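Local coordinates for ABC transporter substrate-binding protein (PDB 3LKV), which probably serves as the substrate-binding component of an ABC transporter, and here holds a phenylalanine between its two lobes, at residues Asp122-Glu127 / Ala199-Thr204; Val145-Asn148 / Asn153-Ser156; Ala97-Val102 / Val155-Leu160; Gln128-Ile133 / Glu159-Ser164. All blocks are in the same frame, centred on the assembly; numbering follows the deposited sequence.

Interaction 1: Asp122-Glu127 / Ala199-Thr204; sequences DLSPVE and ALIDNT. With PHE (phenylalanine), chain B.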
loop_
_atom_site.group_PDB
_atom_site.type_symbol
_atom_site.label_atom_id
_atom_site.label_comp_id
_atom_site.label_asym_id
_atom_site.label_seq_id
_atom_site.Cartn_x
_atom_site.Cartn_y
_atom_site.Cartn_z
ATOM N N ASP A 122 -24.610 -1.544 5.317
ATOM C CA ASP A 122 -24.375 -0.840 6.632
ATOM C C ASP A 122 -25.570 0.017 7.040
ATOM O O ASP A 122 -25.415 1.153 7.490
ATOM C CB ASP A 122 -23.105 0.023 6.655
ATOM C CG ASP A 122 -23.163 1.203 5.679
ATOM O OD1 ASP A 122 -23.852 1.047 4.667
ATOM O OD2 ASP A 122 -22.519 2.276 5.905
ATOM N N LEU A 123 -26.764 -0.548 6.866
ATOM C CA LEU A 123 -28.008 0.158 7.127
ATOM C C LEU A 123 -27.997 0.683 8.557
ATOM O O LEU A 123 -27.824 -0.095 9.430
ATOM C CB LEU A 123 -29.204 -0.760 6.933
ATOM C CG LEU A 123 -30.542 -0.098 7.321
ATOM C CD1 LEU A 123 -30.773 1.135 6.454
ATOM C CD2 LEU A 123 -31.731 -1.070 7.207
ATOM N N SER A 124 -28.098 2.008 8.767
ATOM C CA SER A 124 -28.064 2.598 10.100
ATOM C C SER A 124 -29.328 2.288 10.886
ATOM O O SER A 124 -30.392 2.339 10.344
ATOM C CB SER A 124 -28.012 4.100 9.962
ATOM O OG SER A 124 -26.818 4.493 9.352
ATOM N N PRO A 125 -29.210 1.993 12.176
ATOM C CA PRO A 125 -30.420 1.908 13.007
ATOM C C PRO A 125 -30.880 3.322 13.419
ATOM O O PRO A 125 -30.614 3.809 14.541
ATOM C CB PRO A 125 -29.933 1.118 14.230
ATOM C CG PRO A 125 -28.468 1.564 14.371
ATOM C CD PRO A 125 -27.970 1.948 12.983
ATOM N N VAL A 126 -31.566 3.986 12.508
ATOM C CA VAL A 126 -31.941 5.387 12.711
ATOM C C VAL A 126 -32.823 5.556 13.997
ATOM O O VAL A 126 -32.585 6.450 14.801
ATOM C CB VAL A 126 -32.628 5.919 11.428
ATOM C CG1 VAL A 126 -33.230 7.342 11.607
ATOM C CG2 VAL A 126 -31.633 5.830 10.259
ATOM N N GLU A 127 -33.828 4.693 14.163
ATOM C CA GLU A 127 -34.704 4.725 15.346
ATOM C C GLU A 127 -33.884 4.698 16.637
ATOM O O GLU A 127 -34.075 5.491 17.568
ATOM C CB GLU A 127 -35.680 3.532 15.319
ATOM C CG GLU A 127 -36.546 3.307 16.624
ATOM C CD GLU A 127 -37.546 4.429 16.926
ATOM O OE1 GLU A 127 -38.101 4.425 18.065
ATOM O OE2 GLU A 127 -37.780 5.313 16.050
ATOM N N ALA A 199 -25.583 13.803 11.993
ATOM C CA ALA A 199 -24.659 13.649 10.885
ATOM C C ALA A 199 -24.873 12.209 10.370
ATOM O O ALA A 199 -24.457 11.248 11.001
ATOM C CB ALA A 199 -23.192 13.882 11.356
ATOM N N LEU A 200 -25.564 12.058 9.259
ATOM C CA LEU A 200 -25.896 10.726 8.816
ATOM C C LEU A 200 -24.832 10.069 7.922
ATOM O O LEU A 200 -23.790 10.657 7.583
ATOM C CB LEU A 200 -27.297 10.683 8.189
ATOM C CG LEU A 200 -27.706 11.615 7.104
ATOM C CD1 LEU A 200 -26.689 11.525 6.122
ATOM C CD2 LEU A 200 -29.049 11.221 6.525
ATOM N N ILE A 201 -25.119 8.811 7.607
ATOM C CA ILE A 201 -24.326 7.987 6.695
ATOM C C ILE A 201 -24.552 8.462 5.264
ATOM O O ILE A 201 -25.333 7.875 4.466
ATOM C CB ILE A 201 -24.649 6.499 6.911
ATOM C CG1 ILE A 201 -24.338 6.127 8.355
ATOM C CG2 ILE A 201 -23.878 5.532 5.904
ATOM C CD1 ILE A 201 -22.864 6.386 8.806
ATOM N N ASP A 202 -23.835 9.528 4.958
ATOM C CA ASP A 202 -23.872 10.156 3.653
ATOM C C ASP A 202 -22.427 10.516 3.335
ATOM O O ASP A 202 -21.762 11.108 4.164
ATOM C CB ASP A 202 -24.745 11.406 3.783
ATOM C CG ASP A 202 -24.702 12.346 2.592
ATOM O OD1 ASP A 202 -23.585 12.757 2.151
ATOM O OD2 ASP A 202 -25.842 12.731 2.128
ATOM N N ASN A 203 -21.973 10.192 2.125
ATOM C CA ASN A 203 -20.589 10.437 1.703
ATOM C C ASN A 203 -20.191 11.904 1.564
ATOM O O ASN A 203 -19.062 12.278 1.829
ATOM C CB ASN A 203 -20.345 9.702 0.366
ATOM C CG ASN A 203 -20.511 8.194 0.515
ATOM O OD1 ASN A 203 -19.680 7.540 1.189
ATOM N ND2 ASN A 203 -21.591 7.637 -0.058
ATOM N N THR A 204 -21.141 12.735 1.161
ATOM C CA THR A 204 -20.938 14.166 1.050
ATOM C C THR A 204 -20.761 14.772 2.423
ATOM O O THR A 204 -19.845 15.557 2.639
ATOM C CB THR A 204 -22.132 14.859 0.386
ATOM O OG1 THR A 204 -22.503 14.154 -0.825
ATOM C CG2 THR A 204 -21.776 16.325 0.057
HETATM N N PHE B . -23.310 3.621 3.604
HETATM C CA PHE B . -22.782 4.741 2.728
HETATM C C PHE B . -23.263 4.500 1.271
HETATM O O PHE B . -24.249 3.723 1.109
HETATM C CB PHE B . -21.257 4.890 2.839
HETATM C CG PHE B . -20.810 5.585 4.122
HETATM C CD1 PHE B . -21.008 6.968 4.290
HETATM C CD2 PHE B . -20.230 4.878 5.152
HETATM C CE1 PHE B . -20.646 7.594 5.439
HETATM C CE2 PHE B . -19.853 5.500 6.304
HETATM C CZ PHE B . -20.056 6.852 6.479
HETATM O OXT PHE B . -22.756 5.054 0.270
HETATM O O HOH W 1 -27.424 7.540 9.205
#
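Ile-201 packs against Asp-122 and Ser-124 in the ligand cleft of a two-lobed periplasmic binding protein fold. Segment 122-127 runs from the end of strand 117-121 in one lobe to helix 126-136 in the other. Segment 199-204 leads from strand 196-199 into helix 203-207.

The apolar part belongs to Ile-201. Its CG1, anti to the carbonyl carbon (chi1 -59°), lies 3.1 Å from Ser-124 OG, a close approach. Its CG2 is anti to the backbone N, faces the ligand N and lies 3.5 Å from Asp-122 OD2. The end of the same side chain meets the ligand: CD1 lies 3.7 Å from CZ of the phenylalanine ring.

The polar part runs through the ligand and a water. Asp-122 OD2 accepts from the ligand N at 2.8 Å and also bonds to Tyr-243 OH. Asp-122 OD1 lies at the same 2.8 Å from that N. The acidic group faces the amino group, which probably favours an amino acid here. At the other end of the ligand, Asn-203 ND2 donates to OXT at 2.9 Å, with an N-H...O angle of 158°. Asn-203 OD1 is held by His-19.

Asp-202 is the N-cap of helix 203-207, through a weak bond from Thr-204 N. One water bridges the two segments: it accepts from Ile-201 N and is hydrogen-bonded to Ser-124 OG, each at 3.1 Å.

Interaction 2: Val145-Asn148 / Asn153-Ser156; sequences VVYN and NAVS. With PHE (phenylalanine), chain B.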
loop_
_atom_site.group_PDB
_atom_site.type_symbol
_atom_site.label_atom_id
_atom_site.label_comp_id
_atom_site.label_asym_id
_atom_site.label_seq_id
_atom_site.Cartn_x
_atom_site.Cartn_y
_atom_site.Cartn_z
ATOM N N VAL A 145 -30.628 18.150 9.959
ATOM C CA VAL A 145 -29.943 17.153 9.152
ATOM C C VAL A 145 -29.620 17.726 7.816
ATOM O O VAL A 145 -30.414 18.463 7.246
ATOM C CB VAL A 145 -30.752 15.812 9.046
ATOM C CG1 VAL A 145 -32.111 16.033 8.519
ATOM C CG2 VAL A 145 -30.001 14.766 8.170
ATOM N N VAL A 146 -28.410 17.462 7.352
ATOM C CA VAL A 146 -27.969 17.874 6.035
ATOM C C VAL A 146 -27.741 16.587 5.240
ATOM O O VAL A 146 -27.179 15.648 5.737
ATOM C CB VAL A 146 -26.637 18.638 6.131
ATOM C CG1 VAL A 146 -26.103 18.990 4.711
ATOM C CG2 VAL A 146 -26.834 19.936 6.991
ATOM N N TYR A 147 -28.145 16.571 3.993
ATOM C CA TYR A 147 -27.970 15.382 3.183
ATOM C C TYR A 147 -27.930 15.727 1.714
ATOM O O TYR A 147 -28.248 16.837 1.311
ATOM C CB TYR A 147 -29.086 14.384 3.468
ATOM C CG TYR A 147 -30.387 14.743 2.864
ATOM C CD1 TYR A 147 -30.755 14.247 1.615
ATOM C CD2 TYR A 147 -31.291 15.541 3.531
ATOM C CE1 TYR A 147 -31.989 14.558 1.061
ATOM C CE2 TYR A 147 -32.517 15.864 2.974
ATOM C CZ TYR A 147 -32.856 15.379 1.750
ATOM O OH TYR A 147 -34.075 15.686 1.208
ATOM N N ASN A 148 -27.472 14.765 0.938
ATOM C CA ASN A 148 -27.308 14.916 -0.511
ATOM C C ASN A 148 -28.368 14.077 -1.213
ATOM O O ASN A 148 -28.339 12.853 -1.163
ATOM C CB ASN A 148 -25.906 14.503 -0.981
ATOM C CG ASN A 148 -25.698 14.721 -2.505
ATOM O OD1 ASN A 148 -26.650 14.932 -3.267
ATOM N ND2 ASN A 148 -24.453 14.739 -2.913
ATOM N N ASN A 153 -28.419 6.344 -0.751
ATOM C CA ASN A 153 -28.286 6.030 0.668
ATOM C C ASN A 153 -28.876 7.102 1.570
ATOM O O ASN A 153 -29.563 6.764 2.549
ATOM C CB ASN A 153 -26.836 5.780 1.112
ATOM C CG ASN A 153 -25.909 6.744 0.554
ATOM O OD1 ASN A 153 -25.786 6.846 -0.685
ATOM N ND2 ASN A 153 -25.223 7.494 1.426
ATOM N N ALA A 154 -28.638 8.379 1.222
ATOM C CA ALA A 154 -29.141 9.479 2.055
ATOM C C ALA A 154 -30.669 9.511 1.988
ATOM O O ALA A 154 -31.332 9.717 3.003
ATOM C CB ALA A 154 -28.546 10.836 1.630
ATOM N N VAL A 155 -31.214 9.300 0.795
ATOM C CA VAL A 155 -32.655 9.318 0.578
ATOM C C VAL A 155 -33.295 8.218 1.396
ATOM O O VAL A 155 -34.230 8.478 2.174
ATOM C CB VAL A 155 -33.017 9.243 -0.923
ATOM C CG1 VAL A 155 -34.597 9.060 -1.160
ATOM C CG2 VAL A 155 -32.513 10.513 -1.641
ATOM N N SER A 156 -32.755 7.003 1.334
ATOM C CA SER A 156 -33.306 5.915 2.158
ATOM C C SER A 156 -33.230 6.272 3.648
ATOM O O SER A 156 -34.177 6.046 4.390
ATOM C CB SER A 156 -32.550 4.610 1.905
ATOM O OG SER A 156 -32.606 4.252 0.543
HETATM N N PHE B . -23.310 3.621 3.604
HETATM C CA PHE B . -22.782 4.741 2.728
HETATM C C PHE B . -23.263 4.500 1.271
HETATM O O PHE B . -24.249 3.723 1.109
HETATM C CB PHE B . -21.257 4.890 2.839
HETATM C CG PHE B . -20.810 5.585 4.122
HETATM C CD1 PHE B . -21.008 6.968 4.290
HETATM C CD2 PHE B . -20.230 4.878 5.152
HETATM C CE1 PHE B . -20.646 7.594 5.439
HETATM C CE2 PHE B . -19.853 5.500 6.304
HETATM C CZ PHE B . -20.056 6.852 6.479
HETATM O OXT PHE B . -22.756 5.054 0.270
#
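Ala-154 CB sits over the end of strand 142-147 and meets Tyr-147 and Asn-148. It lies 3.5 Å from the backbone oxygen of Asn-148 and 4.0 Å from Tyr-147 CB. The Tyr-147 ring comes near through CD1, which is 4.1 Å from the same methyl. The methyl approaches this ring obliquely. Tyr-147 has CG between its backbone N and carbonyl carbon (chi1 75°), and this brings the ring alongside the helix. The small alanine lets the helix come close: the CA atoms of Tyr-147 and Ala-154 are 6.1 Å apart.

The next shell fixes the turn between strand and helix. Asn-148 OD1 accepts from Gly-150 N, and its ND2 bonds to Thr-204 OG1. The backbone N of Asn-148 donates to Asp-202 OD2. The strand end is thus tied to the start of helix 203-207.

On another side of the helix, Asn-153 turns to the bound phenylalanine. Its CB lies 3.3 Å from the ligand O, and its CG lies 3.5 Å from that atom. The amide nitrogen ND2 is held by Glu-151 OE1 and Ile-201 O. These two acceptors position the amide beside the ligand carboxylate.

The contact belongs to the beta-alpha-beta unit of strand 142-147, helix 152-167 and strand 171-176. Tyr-147 also touches the selenomethionine Met-158 one turn along the helix. Its backbone pairs with strand 171-176, while Val-146 packs against helix 183-191.

Interaction 3: Ala97-Val102 / Val155-Leu160; sequences AVTDPV and VSLMEL. With PHE (phenylalanine), chain B.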
loop_
_atom_site.group_PDB
_atom_site.type_symbol
_atom_site.label_atom_id
_atom_site.label_comp_id
_atom_site.label_asym_id
_atom_site.label_seq_id
_atom_site.Cartn_x
_atom_site.Cartn_y
_atom_site.Cartn_z
ATOM N N ALA A 97 -20.501 -1.532 2.362
ATOM C CA ALA A 97 -20.822 -0.306 3.037
ATOM C C ALA A 97 -21.881 0.435 2.272
ATOM O O ALA A 97 -21.823 1.667 2.107
ATOM C CB ALA A 97 -19.521 0.576 3.258
ATOM N N VAL A 98 -22.869 -0.331 1.797
ATOM C CA VAL A 98 -24.036 0.272 1.131
ATOM C C VAL A 98 -25.252 0.276 2.071
ATOM O O VAL A 98 -25.682 -0.766 2.592
ATOM C CB VAL A 98 -24.376 -0.454 -0.154
ATOM C CG1 VAL A 98 -25.801 -0.072 -0.619
ATOM C CG2 VAL A 98 -23.252 -0.208 -1.224
ATOM N N THR A 99 -25.814 1.448 2.291
ATOM C CA THR A 99 -26.841 1.641 3.293
ATOM C C THR A 99 -28.120 0.827 2.990
ATOM O O THR A 99 -28.631 0.105 3.864
ATOM C CB THR A 99 -27.180 3.148 3.386
ATOM O OG1 THR A 99 -26.089 3.837 4.061
ATOM C CG2 THR A 99 -28.544 3.370 4.041
ATOM N N ASP A 100 -28.618 0.922 1.765
ATOM C CA ASP A 100 -29.907 0.268 1.372
ATOM C C ASP A 100 -29.838 -0.203 -0.082
ATOM O O ASP A 100 -30.194 0.519 -1.029
ATOM C CB ASP A 100 -31.046 1.235 1.557
ATOM C CG ASP A 100 -32.369 0.714 1.009
ATOM O OD1 ASP A 100 -32.504 -0.489 0.737
ATOM O OD2 ASP A 100 -33.270 1.543 0.820
ATOM N N PRO A 101 -29.330 -1.416 -0.270
ATOM C CA PRO A 101 -29.126 -1.896 -1.634
ATOM C C PRO A 101 -30.371 -2.082 -2.458
ATOM O O PRO A 101 -30.284 -2.001 -3.682
ATOM C CB PRO A 101 -28.400 -3.220 -1.464
ATOM C CG PRO A 101 -28.042 -3.323 -0.002
ATOM C CD PRO A 101 -28.807 -2.329 0.762
ATOM N N VAL A 102 -31.512 -2.334 -1.826
ATOM C CA VAL A 102 -32.750 -2.486 -2.600
ATOM C C VAL A 102 -33.164 -1.129 -3.105
ATOM O O VAL A 102 -33.419 -0.957 -4.311
ATOM C CB VAL A 102 -33.883 -3.144 -1.790
ATOM C CG1 VAL A 102 -35.260 -3.202 -2.655
ATOM C CG2 VAL A 102 -33.404 -4.525 -1.292
ATOM N N VAL A 155 -31.214 9.300 0.795
ATOM C CA VAL A 155 -32.655 9.318 0.578
ATOM C C VAL A 155 -33.295 8.218 1.396
ATOM O O VAL A 155 -34.230 8.478 2.174
ATOM C CB VAL A 155 -33.017 9.243 -0.923
ATOM C CG1 VAL A 155 -34.597 9.060 -1.160
ATOM C CG2 VAL A 155 -32.513 10.513 -1.641
ATOM N N SER A 156 -32.755 7.003 1.334
ATOM C CA SER A 156 -33.306 5.915 2.158
ATOM C C SER A 156 -33.230 6.272 3.648
ATOM O O SER A 156 -34.177 6.046 4.390
ATOM C CB SER A 156 -32.550 4.610 1.905
ATOM O OG SER A 156 -32.606 4.252 0.543
ATOM N N LEU A 157 -32.105 6.819 4.101
ATOM C CA LEU A 157 -31.997 7.186 5.488
ATOM C C LEU A 157 -32.985 8.296 5.904
ATOM O O LEU A 157 -33.553 8.221 6.996
ATOM C CB LEU A 157 -30.569 7.573 5.877
ATOM C CG LEU A 157 -29.512 6.448 5.822
ATOM C CD1 LEU A 157 -28.112 7.079 5.733
ATOM C CD2 LEU A 157 -29.607 5.488 7.006
HETATM N N MSE A 158 -33.196 9.298 5.059
HETATM C CA MSE A 158 -34.176 10.355 5.354
HETATM C C MSE A 158 -35.598 9.765 5.515
HETATM O O MSE A 158 -36.370 10.252 6.336
HETATM C CB MSE A 158 -34.170 11.466 4.289
HETATM C CG MSE A 158 -32.879 12.269 4.284
HETATM SE SE MSE A 158 -32.655 13.185 6.040
HETATM C CE MSE A 158 -34.386 14.153 5.958
ATOM N N GLU A 159 -35.953 8.718 4.763
ATOM C CA GLU A 159 -37.278 8.148 4.944
ATOM C C GLU A 159 -37.352 7.529 6.332
ATOM O O GLU A 159 -38.368 7.615 6.985
ATOM C CB GLU A 159 -37.581 7.084 3.915
ATOM C CG GLU A 159 -38.122 7.633 2.600
ATOM C CD GLU A 159 -38.273 6.547 1.523
ATOM O OE1 GLU A 159 -38.524 5.380 1.896
ATOM O OE2 GLU A 159 -38.130 6.865 0.315
ATOM N N LEU A 160 -36.276 6.903 6.790
ATOM C CA LEU A 160 -36.289 6.315 8.125
ATOM C C LEU A 160 -36.269 7.401 9.201
ATOM O O LEU A 160 -36.906 7.264 10.252
ATOM C CB LEU A 160 -35.118 5.371 8.343
ATOM C CG LEU A 160 -35.198 4.039 7.578
ATOM C CD1 LEU A 160 -33.813 3.360 7.648
ATOM C CD2 LEU A 160 -36.306 3.074 8.115
HETATM N N PHE B . -23.310 3.621 3.604
HETATM C CA PHE B . -22.782 4.741 2.728
HETATM C C PHE B . -23.263 4.500 1.271
HETATM O O PHE B . -24.249 3.723 1.109
HETATM C CB PHE B . -21.257 4.890 2.839
HETATM C CG PHE B . -20.810 5.585 4.122
HETATM C CD1 PHE B . -21.008 6.968 4.290
HETATM C CD2 PHE B . -20.230 4.878 5.152
HETATM C CE1 PHE B . -20.646 7.594 5.439
HETATM C CE2 PHE B . -19.853 5.500 6.304
HETATM C CZ PHE B . -20.056 6.852 6.479
HETATM O OXT PHE B . -22.756 5.054 0.270
HETATM O O HOH W 2 -30.437 3.401 -1.082
#
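The carboxylate of Asp-100 meets the hydroxyl of Ser-156 through one oxygen, OD2, at 2.8 Å from OG. The hydroxyl comes to OD2 from the side of Asp-100 CB, tilted somewhat out of the carboxylate plane. The other oxygen, OD1, turns back to its own loop, where it accepts from Gly-103 N and weakly from Val-102 N. The Asp-100 side chain extends anti to the backbone N (chi1 172°), which carries OD2 across to the helix. The oxygen of Ala-152 is a second possible acceptor for the Ser-156 proton. A water donates both to Ser-156 OG and to Asp-100 O, so a second, water-mediated link accompanies the first.

Thr-99 supplies the apolar part. Its CG2 lies 3.7 Å from Leu-157 CG and is near both leucine methyls. The other branch faces the ligand: OG1 accepts from the phenylalanine N at 2.8 Å. Thr-99 N donates to the ligand O at 3.0 Å, and Ala-97 O takes another bond from the ligand N.

Thr-99 therefore meets both the amino and the carboxylate group of the ligand while its methyl rests on the facing lobe. Ligand binding and lobe contact share one loop, consistent with a closed, ligand-bound form.

Interaction 4: Gln128-Ile133 / Glu159-Ser164; sequences QHVELI and ELLKLS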
loop_
_atom_site.group_PDB
_atom_site.type_symbol
_atom_site.label_atom_id
_atom_site.label_comp_id
_atom_site.label_asym_id
_atom_site.label_seq_id
_atom_site.Cartn_x
_atom_site.Cartn_y
_atom_site.Cartn_z
ATOM N N GLN A 128 -32.936 3.794 16.674
ATOM C CA GLN A 128 -32.066 3.711 17.822
ATOM C C GLN A 128 -31.236 5.009 17.996
ATOM O O GLN A 128 -31.036 5.477 19.116
ATOM C CB GLN A 128 -31.223 2.450 17.680
ATOM C CG GLN A 128 -30.487 1.996 18.876
ATOM C CD GLN A 128 -29.664 0.704 18.624
ATOM O OE1 GLN A 128 -29.743 0.071 17.561
ATOM N NE2 GLN A 128 -28.887 0.318 19.625
ATOM N N HIS A 129 -30.812 5.634 16.905
ATOM C CA HIS A 129 -30.091 6.890 17.020
ATOM C C HIS A 129 -30.982 8.028 17.592
ATOM O O HIS A 129 -30.520 8.838 18.376
ATOM C CB HIS A 129 -29.523 7.349 15.662
ATOM C CG HIS A 129 -28.413 6.490 15.142
ATOM N ND1 HIS A 129 -27.988 6.545 13.838
ATOM C CD2 HIS A 129 -27.633 5.564 15.752
ATOM C CE1 HIS A 129 -26.997 5.685 13.660
ATOM N NE2 HIS A 129 -26.756 5.079 14.809
ATOM N N VAL A 130 -32.234 8.102 17.166
ATOM C CA VAL A 130 -33.126 9.118 17.684
ATOM C C VAL A 130 -33.367 8.920 19.178
ATOM O O VAL A 130 -33.373 9.903 19.966
ATOM C CB VAL A 130 -34.454 9.078 16.950
ATOM C CG1 VAL A 130 -35.511 9.989 17.644
ATOM C CG2 VAL A 130 -34.209 9.456 15.466
ATOM N N GLU A 131 -33.585 7.664 19.565
ATOM C CA GLU A 131 -33.835 7.341 20.967
ATOM C C GLU A 131 -32.585 7.690 21.735
ATOM O O GLU A 131 -32.670 8.239 22.820
ATOM C CB GLU A 131 -34.311 5.877 21.191
ATOM C CG GLU A 131 -35.762 5.678 20.618
ATOM C CD GLU A 131 -36.344 4.219 20.581
ATOM O OE1 GLU A 131 -35.623 3.238 20.234
ATOM O OE2 GLU A 131 -37.584 4.091 20.839
ATOM N N LEU A 132 -31.423 7.496 21.132
ATOM C CA LEU A 132 -30.189 7.822 21.823
ATOM C C LEU A 132 -29.972 9.347 21.957
ATOM O O LEU A 132 -29.541 9.817 23.024
ATOM C CB LEU A 132 -29.034 7.113 21.158
ATOM C CG LEU A 132 -27.641 7.215 21.761
ATOM C CD1 LEU A 132 -27.628 6.905 23.261
ATOM C CD2 LEU A 132 -26.715 6.248 21.001
ATOM N N ILE A 133 -30.321 10.110 20.918
ATOM C CA ILE A 133 -30.253 11.562 20.955
ATOM C C ILE A 133 -31.173 12.089 22.058
ATOM O O ILE A 133 -30.788 12.961 22.815
ATOM C CB ILE A 133 -30.635 12.204 19.593
ATOM C CG1 ILE A 133 -29.531 11.991 18.542
ATOM C CG2 ILE A 133 -30.843 13.689 19.714
ATOM C CD1 ILE A 133 -30.017 12.253 17.019
ATOM N N GLU A 159 -35.953 8.718 4.763
ATOM C CA GLU A 159 -37.278 8.148 4.944
ATOM C C GLU A 159 -37.352 7.529 6.332
ATOM O O GLU A 159 -38.368 7.615 6.985
ATOM C CB GLU A 159 -37.581 7.084 3.915
ATOM C CG GLU A 159 -38.122 7.633 2.600
ATOM C CD GLU A 159 -38.273 6.547 1.523
ATOM O OE1 GLU A 159 -38.524 5.380 1.896
ATOM O OE2 GLU A 159 -38.130 6.865 0.315
ATOM N N LEU A 160 -36.276 6.903 6.790
ATOM C CA LEU A 160 -36.289 6.315 8.125
ATOM C C LEU A 160 -36.269 7.401 9.201
ATOM O O LEU A 160 -36.906 7.264 10.252
ATOM C CB LEU A 160 -35.118 5.371 8.343
ATOM C CG LEU A 160 -35.198 4.039 7.578
ATOM C CD1 LEU A 160 -33.813 3.360 7.648
ATOM C CD2 LEU A 160 -36.306 3.074 8.115
ATOM N N LEU A 161 -35.499 8.458 8.968
ATOM C CA LEU A 161 -35.401 9.508 9.950
ATOM C C LEU A 161 -36.780 10.224 10.089
ATOM O O LEU A 161 -37.208 10.490 11.221
ATOM C CB LEU A 161 -34.281 10.464 9.590
ATOM C CG LEU A 161 -34.011 11.609 10.555
ATOM C CD1 LEU A 161 -33.710 11.128 11.967
ATOM C CD2 LEU A 161 -32.861 12.466 10.006
ATOM N N LYS A 162 -37.480 10.468 8.967
ATOM C CA LYS A 162 -38.765 11.182 8.979
ATOM C C LYS A 162 -39.845 10.420 9.749
ATOM O O LYS A 162 -40.580 11.024 10.528
ATOM C CB LYS A 162 -39.259 11.505 7.562
ATOM C CG LYS A 162 -38.486 12.702 6.839
ATOM C CD LYS A 162 -38.934 12.882 5.324
ATOM C CE LYS A 162 -37.919 13.626 4.392
ATOM N NZ LYS A 162 -37.999 15.175 4.378
ATOM N N LEU A 163 -39.907 9.106 9.560
ATOM C CA LEU A 163 -40.807 8.264 10.340
ATOM C C LEU A 163 -40.445 8.244 11.827
ATOM O O LEU A 163 -41.306 8.274 12.696
ATOM C CB LEU A 163 -40.849 6.824 9.803
ATOM C CG LEU A 163 -41.380 6.617 8.344
ATOM C CD1 LEU A 163 -41.200 5.110 7.881
ATOM C CD2 LEU A 163 -42.865 7.118 8.089
ATOM N N SER A 164 -39.167 8.167 12.137
ATOM C CA SER A 164 -38.785 8.090 13.535
ATOM C C SER A 164 -38.885 9.443 14.285
ATOM O O SER A 164 -39.264 9.476 15.466
ATOM C CB SER A 164 -37.403 7.480 13.676
ATOM O OG SER A 164 -37.026 7.598 15.021
#
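Val-130 and Ser-164 face each other from two neighbouring helices, their CA atoms 7.1 Å apart. Val-130 carries the contact from its side. Its CG2 reaches in between Leu-161 and Ser-164. It lies 3.4 Å from Ser-164 OG and 3.9 Å from Leu-161 CD1. The valine has CG1 anti to the backbone N (chi1 170°), which leaves CG2 to do most of the touching.

Ser-164 OG also lies 3.5 Å from Val-130 CB. This hydroxyl is buried but not left without a partner, since it is hydrogen-bonded to Glu-127 OE2, one turn earlier on the valine's helix. So the serine uses its oxygen twice: as a surface for the valine and as a polar link between the two helices. Leu-161 reaches across with one methyl, CD1.

Both helices pack on the second sheet: Ile-133 on Val-196 and Leu-161 on Tyr-198, both of strand 196-199. Val-130 also touches Ile-170 after helix 152-167. This is the packing of neighbouring helices on one face of a sheet, as found in the Rossmann-like lobes of periplasmic binding proteins.

How the interactions relate
The four contacts gather along helix 152-167 and the ligand cleft. Interactions 1, 2 and 3 have centres about 8 Å from one another, and all touch the bound phenylalanine. Interaction 4 is farther out, about 13 Å from interactions 2 and 3 and about 10 Å from interaction 1. Interactions 2, 3 and 4 use successive parts of helix 152-167. Interactions 1 and 4 share helix 126-136. Along the chain, interaction 2 is nested inside interaction 4, and both lie inside interaction 1; interaction 3 crosses interaction 1. Interactions 2 and 4 lie within the second lobe. Interactions 1 and 3 bring in chain from the first, so the phenylalanine is held where both lobes meet.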